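Local coordinates for protein acetate kinase (PDB 4H0O) that acts as a pyrophosphate-dependent acetate kinase of the ASKHA superfamily, interconverting acetate and acetyl phosphate by phosphoryl transfer, at residues D307-Q312 and W341-A346; S216-I221 and A314-G319. All coordinates share one frame; numbering follows the deposited sequence.

Contact 1: D307-Q312 and W341-A346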
ATOM      1  N   ASP B 307      -6.484   7.652  13.844  1.00 30.04           N
ATOM      2  CA  ASP B 307      -5.752   6.395  13.998  1.00 32.38           C
ATOM      3  C   ASP B 307      -5.446   5.739  12.650  1.00 36.07           C
ATOM      4  O   ASP B 307      -4.328   5.271  12.417  1.00 32.74           O
ATOM      5  CB  ASP B 307      -6.530   5.418  14.890  1.00 36.03           C
ATOM      6  CG  ASP B 307      -6.567   5.852  16.351  1.00 49.60           C
ATOM      7  OD1 ASP B 307      -5.841   6.799  16.720  1.00 51.01           O
ATOM      8  OD2 ASP B 307      -7.319   5.229  17.133  1.00 56.61           O
ATOM      9  N   VAL B 308      -6.446   5.705  11.773  1.00 33.11           N
ATOM     10  CA  VAL B 308      -6.288   5.136  10.437  1.00 35.15           C
ATOM     11  C   VAL B 308      -5.293   5.954   9.617  1.00 32.49           C
ATOM     12  O   VAL B 308      -4.447   5.398   8.915  1.00 32.91           O
ATOM     13  CB  VAL B 308      -7.641   5.061   9.694  1.00 30.01           C
ATOM     14  CG1 VAL B 308      -7.440   4.681   8.230  1.00 30.24           C
ATOM     15  CG2 VAL B 308      -8.570   4.071  10.380  1.00 26.34           C
ATOM     16  N   TYR B 309      -5.396   7.277   9.720  1.00 28.55           N
ATOM     17  CA  TYR B 309      -4.492   8.189   9.019  1.00 27.62           C
ATOM     18  C   TYR B 309      -3.038   7.988   9.453  1.00 38.70           C
ATOM     19  O   TYR B 309      -2.139   7.920   8.614  1.00 29.31           O
ATOM     20  CB  TYR B 309      -4.916   9.644   9.256  1.00 30.03           C
ATOM     21  CG  TYR B 309      -3.960  10.687   8.707  1.00 30.40           C
ATOM     22  CD1 TYR B 309      -2.920  11.188   9.485  1.00 31.06           C
ATOM     23  CD2 TYR B 309      -4.107  11.181   7.416  1.00 27.73           C
ATOM     24  CE1 TYR B 309      -2.047  12.143   8.988  1.00 34.48           C
ATOM     25  CE2 TYR B 309      -3.238  12.139   6.911  1.00 33.50           C
ATOM     26  CZ  TYR B 309      -2.212  12.614   7.702  1.00 33.24           C
ATOM     27  OH  TYR B 309      -1.349  13.563   7.204  1.00 35.97           O
ATOM     28  N   ILE B 310      -2.819   7.905  10.765  1.00 33.39           N
ATOM     29  CA  ILE B 310      -1.484   7.715  11.326  1.00 33.03           C
ATOM     30  C   ILE B 310      -0.925   6.338  10.957  1.00 33.87           C
ATOM     31  O   ILE B 310       0.258   6.206  10.620  1.00 31.48           O
ATOM     32  CB  ILE B 310      -1.493   7.882  12.865  1.00 32.25           C
ATOM     33  CG1 ILE B 310      -1.718   9.345  13.251  1.00 33.67           C
ATOM     34  CG2 ILE B 310      -0.195   7.375  13.483  1.00 27.12           C
ATOM     35  CD1 ILE B 310      -0.651  10.287  12.725  1.00 29.04           C
ATOM     36  N   LYS B 311      -1.783   5.326  11.015  1.00 27.53           N
ATOM     37  CA  LYS B 311      -1.389   3.962  10.685  1.00 30.94           C
ATOM     38  C   LYS B 311      -0.840   3.865   9.265  1.00 32.97           C
ATOM     39  O   LYS B 311       0.204   3.255   9.035  1.00 25.27           O
ATOM     40  CB  LYS B 311      -2.570   3.005  10.858  1.00 30.60           C
ATOM     41  CG  LYS B 311      -2.256   1.560  10.508  1.00 40.84           C
ATOM     42  CD  LYS B 311      -3.383   0.929   9.707  1.00 45.32           C
ATOM     43  CE  LYS B 311      -3.293   1.302   8.236  1.00 59.48           C
ATOM     44  NZ  LYS B 311      -4.039   0.345   7.373  1.00 56.09           N
ATOM     45  N   GLN B 312      -1.548   4.468   8.314  1.00 29.60           N
ATOM     46  CA  GLN B 312      -1.127   4.428   6.920  1.00 34.90           C
ATOM     47  C   GLN B 312       0.153   5.221   6.684  1.00 32.11           C
ATOM     48  O   GLN B 312       1.010   4.803   5.903  1.00 27.68           O
ATOM     49  CB  GLN B 312      -2.240   4.936   6.005  1.00 31.58           C
ATOM     50  CG  GLN B 312      -2.004   4.638   4.537  1.00 36.46           C
ATOM     51  CD  GLN B 312      -1.880   3.150   4.257  1.00 41.75           C
ATOM     52  OE1 GLN B 312      -2.392   2.317   5.008  1.00 48.30           O
ATOM     53  NE2 GLN B 312      -1.195   2.808   3.171  1.00 47.62           N
ATOM     54  N   TRP B 341       1.283  19.572  15.404  1.00 32.57           N
ATOM     55  CA  TRP B 341       2.299  18.830  16.154  1.00 36.81           C
ATOM     56  C   TRP B 341       1.854  17.435  16.600  1.00 34.59           C
ATOM     57  O   TRP B 341       2.692  16.555  16.813  1.00 35.66           O
ATOM     58  CB  TRP B 341       2.789  19.640  17.361  1.00 41.15           C
ATOM     59  CG  TRP B 341       1.754  19.844  18.419  1.00 37.97           C
ATOM     60  CD1 TRP B 341       0.909  20.906  18.543  1.00 35.09           C
ATOM     61  CD2 TRP B 341       1.463  18.967  19.514  1.00 40.60           C
ATOM     62  NE1 TRP B 341       0.104  20.744  19.643  1.00 33.46           N
ATOM     63  CE2 TRP B 341       0.424  19.559  20.259  1.00 34.74           C
ATOM     64  CE3 TRP B 341       1.978  17.736  19.938  1.00 38.12           C
ATOM     65  CZ2 TRP B 341      -0.113  18.967  21.403  1.00 34.53           C
ATOM     66  CZ3 TRP B 341       1.445  17.146  21.074  1.00 41.03           C
ATOM     67  CH2 TRP B 341       0.411  17.762  21.794  1.00 35.10           C
ATOM     68  N   GLN B 342       0.548  17.236  16.753  1.00 31.01           N
ATOM     69  CA  GLN B 342       0.019  15.944  17.184  1.00 34.26           C
ATOM     70  C   GLN B 342       0.315  14.839  16.170  1.00 37.12           C
ATOM     71  O   GLN B 342       0.561  13.693  16.549  1.00 38.50           O
ATOM     72  CB  GLN B 342      -1.489  16.023  17.447  1.00 35.18           C
ATOM     73  CG  GLN B 342      -1.892  16.856  18.662  1.00 32.95           C
ATOM     74  CD  GLN B 342      -2.146  18.310  18.316  1.00 36.93           C
ATOM     75  OE1 GLN B 342      -1.697  18.799  17.278  1.00 39.59           O
ATOM     76  NE2 GLN B 342      -2.874  19.008  19.182  1.00 37.19           N
ATOM     77  N   VAL B 343       0.282  15.184  14.884  1.00 27.24           N
ATOM     78  CA  VAL B 343       0.594  14.226  13.826  1.00 29.88           C
ATOM     79  C   VAL B 343       2.060  13.806  13.885  1.00 31.76           C
ATOM     80  O   VAL B 343       2.375  12.615  13.816  1.00 36.35           O
ATOM     81  CB  VAL B 343       0.251  14.790  12.425  1.00 34.41           C
ATOM     82  CG1 VAL B 343       0.956  14.002  11.330  1.00 32.52           C
ATOM     83  CG2 VAL B 343      -1.254  14.771  12.202  1.00 33.25           C
ATOM     84  N   ARG B 344       2.948  14.787  14.027  1.00 32.23           N
ATOM     85  CA  ARG B 344       4.382  14.527  14.115  1.00 31.55           C
ATOM     86  C   ARG B 344       4.710  13.678  15.339  1.00 38.09           C
ATOM     87  O   ARG B 344       5.521  12.752  15.265  1.00 37.78           O
ATOM     88  CB  ARG B 344       5.172  15.841  14.163  1.00 33.09           C
ATOM     89  CG  ARG B 344       5.011  16.731  12.927  1.00 39.08           C
ATOM     90  CD  ARG B 344       5.963  17.922  12.978  1.00 34.31           C
ATOM     91  NE  ARG B 344       5.701  18.801  14.116  1.00 38.12           N
ATOM     92  CZ  ARG B 344       5.226  20.038  14.013  1.00 43.23           C
ATOM     93  NH1 ARG B 344       4.972  20.554  12.818  1.00 36.11           N
ATOM     94  NH2 ARG B 344       5.014  20.766  15.103  1.00 38.14           N
ATOM     95  N   LYS B 345       4.075  13.998  16.461  1.00 25.41           N
ATOM     96  CA  LYS B 345       4.282  13.252  17.698  1.00 37.85           C
ATOM     97  C   LYS B 345       3.805  11.812  17.540  1.00 32.94           C
ATOM     98  O   LYS B 345       4.498  10.873  17.929  1.00 29.19           O
ATOM     99  CB  LYS B 345       3.557  13.931  18.864  1.00 39.71           C
ATOM    100  CG  LYS B 345       3.750  13.252  20.214  1.00 38.38           C
ATOM    101  CD  LYS B 345       5.216  12.923  20.468  1.00 41.82           C
ATOM    102  CE  LYS B 345       5.486  12.667  21.945  1.00 49.52           C
ATOM    103  NZ  LYS B 345       4.382  11.920  22.602  1.00 60.06           N
ATOM    104  N   ALA B 346       2.624  11.645  16.954  1.00 28.56           N
ATOM    105  CA  ALA B 346       2.068  10.314  16.744  1.00 36.42           C
ATOM    106  C   ALA B 346       3.009   9.458  15.898  1.00 31.16           C
ATOM    107  O   ALA B 346       3.233   8.285  16.198  1.00 28.66           O
ATOM    108  CB  ALA B 346       0.694  10.403  16.105  1.00 29.09           C
TER
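I310 meets A346 where the two helices come together, and this is the tight spot of a contact that is otherwise loosely packed. The I310 CD1 methyl rests 3.6 Å from A346 CB, and because CG1 lies beside the backbone N while CG2 stands anti to it (chi1 -71°), both branches lean on that one methyl, CG1 at 3.9 Å and CG2 at 4.1 Å. I310 CD1 also lies 4.0 Å from V343 O, one turn before A346. A little further along, the Y309 ring approaches V343 obliquely, with Y309 CE1 4.2 Å from V343 CG2. No hydrogen bond crosses between 307-312 and 341-346; the axes of these short segments are 10.6 Å apart at closest and cross at -52°, and the touching between them is van der Waals, mostly carbon on carbon.

Both helices pack against the mixed sheet of the second half of this ribonuclease H-like ASKHA fold, and Y309 and V343 both touch L211 of strand 205-211. Y309 also touches M285, a predicted ATP-binding residue.

The opposite character appears on the partly exposed side, where K345 turns away from the contact to a salt bridge with D349. On the other helix, D307 hydrogen-bonds with Q303, and D307, V308 and K311 pack on A164 of the second subunit.

Contact 2: S216-I221 and A314-G319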
ATOM      1  N   SER B 216      -1.773  14.283  -0.215  1.00 30.07           N
ATOM      2  CA  SER B 216      -0.664  13.983   0.684  1.00 29.69           C
ATOM      3  C   SER B 216       0.156  12.828   0.128  1.00 32.05           C
ATOM      4  O   SER B 216      -0.397  11.889  -0.456  1.00 29.77           O
ATOM      5  CB  SER B 216      -1.169  13.631   2.086  1.00 30.80           C
ATOM      6  OG  SER B 216      -1.539  14.793   2.809  1.00 33.30           O
ATOM      7  N   SER B 217       1.470  12.892   0.319  1.00 27.49           N
ATOM      8  CA  SER B 217       2.356  11.829  -0.141  1.00 30.15           C
ATOM      9  C   SER B 217       3.659  11.789   0.654  1.00 30.13           C
ATOM     10  O   SER B 217       3.998  12.736   1.369  1.00 30.41           O
ATOM     11  CB  SER B 217       2.657  11.989  -1.635  1.00 21.47           C
ATOM     12  OG  SER B 217       3.540  13.072  -1.867  1.00 29.18           O
ATOM     13  N   CYS B 218       4.378  10.677   0.531  1.00 27.80           N
ATOM     14  CA  CYS B 218       5.725  10.547   1.076  1.00 28.20           C
ATOM     15  C   CYS B 218       6.691  10.249  -0.057  1.00 32.80           C
ATOM     16  O   CYS B 218       6.306   9.658  -1.070  1.00 31.42           O
ATOM     17  CB  CYS B 218       5.795   9.412   2.094  1.00 30.18           C
ATOM     18  SG  CYS B 218       4.939   9.739   3.636  1.00 36.79           S
ATOM     19  N   CYS B 219       7.948  10.644   0.116  1.00 26.05           N
ATOM     20  CA  CYS B 219       8.959  10.368  -0.894  1.00 28.80           C
ATOM     21  C   CYS B 219      10.254   9.850  -0.268  1.00 34.64           C
ATOM     22  O   CYS B 219      10.787  10.454   0.666  1.00 30.72           O
ATOM     23  CB  CYS B 219       9.245  11.623  -1.718  1.00 25.03           C
ATOM     24  SG  CYS B 219      10.303  11.334  -3.158  1.00 36.97           S
ATOM     25  N   GLY B 220      10.755   8.730  -0.781  1.00 31.38           N
ATOM     26  CA  GLY B 220      12.050   8.229  -0.356  1.00 22.89           C
ATOM     27  C   GLY B 220      13.128   8.849  -1.224  1.00 30.13           C
ATOM     28  O   GLY B 220      13.113   8.689  -2.447  1.00 34.33           O
ATOM     29  N   ILE B 221      14.061   9.560  -0.598  1.00 29.41           N
ATOM     30  CA  ILE B 221      15.067  10.311  -1.340  1.00 31.79           C
ATOM     31  C   ILE B 221      16.496   9.863  -1.013  1.00 35.30           C
ATOM     32  O   ILE B 221      16.944   9.949   0.135  1.00 26.60           O
ATOM     33  CB  ILE B 221      14.908  11.822  -1.094  1.00 34.57           C
ATOM     34  CG1 ILE B 221      13.517  12.273  -1.550  1.00 26.89           C
ATOM     35  CG2 ILE B 221      15.987  12.599  -1.828  1.00 26.69           C
ATOM     36  CD1 ILE B 221      13.127  13.653  -1.077  1.00 27.69           C
ATOM     37  N   ALA B 314       2.505   5.807   8.968  1.00 28.43           N
ATOM     38  CA  ALA B 314       3.577   5.050   9.601  1.00 27.77           C
ATOM     39  C   ALA B 314       4.016   3.877   8.722  1.00 29.95           C
ATOM     40  O   ALA B 314       5.210   3.639   8.531  1.00 28.95           O
ATOM     41  CB  ALA B 314       3.136   4.559  10.963  1.00 24.37           C
ATOM     42  N   LYS B 315       3.043   3.141   8.195  1.00 30.83           N
ATOM     43  CA  LYS B 315       3.325   2.002   7.326  1.00 33.41           C
ATOM     44  C   LYS B 315       4.049   2.427   6.046  1.00 33.10           C
ATOM     45  O   LYS B 315       4.947   1.730   5.563  1.00 31.16           O
ATOM     46  CB  LYS B 315       2.026   1.270   6.979  1.00 31.11           C
ATOM     47  CG  LYS B 315       2.210   0.114   6.009  1.00 44.84           C
ATOM     48  CD  LYS B 315       0.875  -0.395   5.475  1.00 53.54           C
ATOM     49  CE  LYS B 315      -0.038  -0.867   6.598  1.00 50.25           C
ATOM     50  NZ  LYS B 315      -1.369  -1.321   6.097  1.00 65.40           N
ATOM     51  N   THR B 316       3.657   3.577   5.506  1.00 28.80           N
ATOM     52  CA  THR B 316       4.267   4.101   4.287  1.00 29.28           C
ATOM     53  C   THR B 316       5.733   4.484   4.513  1.00 31.04           C
ATOM     54  O   THR B 316       6.591   4.217   3.666  1.00 33.32           O
ATOM     55  CB  THR B 316       3.495   5.319   3.756  1.00 25.71           C
ATOM     56  OG1 THR B 316       2.109   4.980   3.609  1.00 31.75           O
ATOM     57  CG2 THR B 316       4.057   5.759   2.408  1.00 24.09           C
ATOM     58  N   ILE B 317       6.010   5.116   5.650  1.00 22.59           N
ATOM     59  CA  ILE B 317       7.373   5.491   6.012  1.00 26.39           C
ATOM     60  C   ILE B 317       8.230   4.244   6.226  1.00 27.88           C
ATOM     61  O   ILE B 317       9.362   4.164   5.732  1.00 26.83           O
ATOM     62  CB  ILE B 317       7.396   6.377   7.278  1.00 36.14           C
ATOM     63  CG1 ILE B 317       6.752   7.735   6.987  1.00 28.44           C
ATOM     64  CG2 ILE B 317       8.820   6.566   7.785  1.00 27.91           C
ATOM     65  CD1 ILE B 317       6.473   8.562   8.236  1.00 31.78           C
ATOM     66  N   GLY B 318       7.684   3.272   6.956  1.00 19.47           N
ATOM     67  CA  GLY B 318       8.361   2.003   7.166  1.00 27.37           C
ATOM     68  C   GLY B 318       8.744   1.314   5.866  1.00 31.76           C
ATOM     69  O   GLY B 318       9.857   0.801   5.733  1.00 30.79           O
ATOM     70  N   GLY B 319       7.824   1.306   4.903  1.00 26.16           N
ATOM     71  CA  GLY B 319       8.069   0.657   3.627  1.00 23.34           C
ATOM     72  C   GLY B 319       9.138   1.360   2.809  1.00 28.12           C
ATOM     73  O   GLY B 319       9.964   0.711   2.164  1.00 28.12           O
TER
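Within 216-221, C218 alone touches 314-319, and it is met by T316 and I317, two consecutive residues of the facing turn. The C218 sulfur, with SG anti to the carbonyl carbon (chi1 -70°), sits between the T316 methyl and I317, 4.3 Å from I317 CG1. C218 CB backs the same methyl, 4.1 Å from T316 CG2.

T316 shows how a polar residue can offer an apolar surface. At chi1 -53° its CG2 is anti to the backbone N and projects at the strand, while OG1 lies back along the helix and hydrogen-bonds Q312 O, one turn earlier. The hydroxyl is thereby satisfied within its own helix, and what C218 meets is a methyl. I317 gives less surface to the strand, since its CB does not point straight at it; CG1 alone makes the touch. With no hydrogen bond across and under 100 Å² buried, this is light van der Waals packing of a helix on a sheet.

Alternation along the strand gives the other face a different task: S217 points away from the helix, and its OG hydrogen-bonds H184 ND1 and Y188 OH, H184 being a predicted transition-state stabilizer. Strand 216-222 runs antiparallel to 205-211 and to 225-229, between which it lies. Helix 299-324 packs on one face of this six-stranded mixed sheet of the ribonuclease H-like fold, with I317 reaching on to I207 and C209 of strand 205-211, L313 and L320 adding to the cover over C218, and A314 packing on V322 of the second subunit.

How the contacts relate
Contacts 1 and 2 share helix 299-324, using successive parts of it, and their centres lie 13 Å apart. Contact 1 joins the helix to another helix and contact 2 joins it to a strand, so one element links 341-350 to strand 216-222. Both are mainly buried, yet each includes a partly exposed residue, A346 in the first and T316 in the second. Neither uses a hydrogen bond across its segments. Contact 1 buries more, 165 against 97 Å², setting isoleucine, valine and a tyrosine ring around an alanine methyl; contact 2 sets a cysteine sulfur and CB against a threonine methyl and an isoleucine. Strand 205-211 underlies both. In each, shared-helix residues other than those making the contact reach the second subunit.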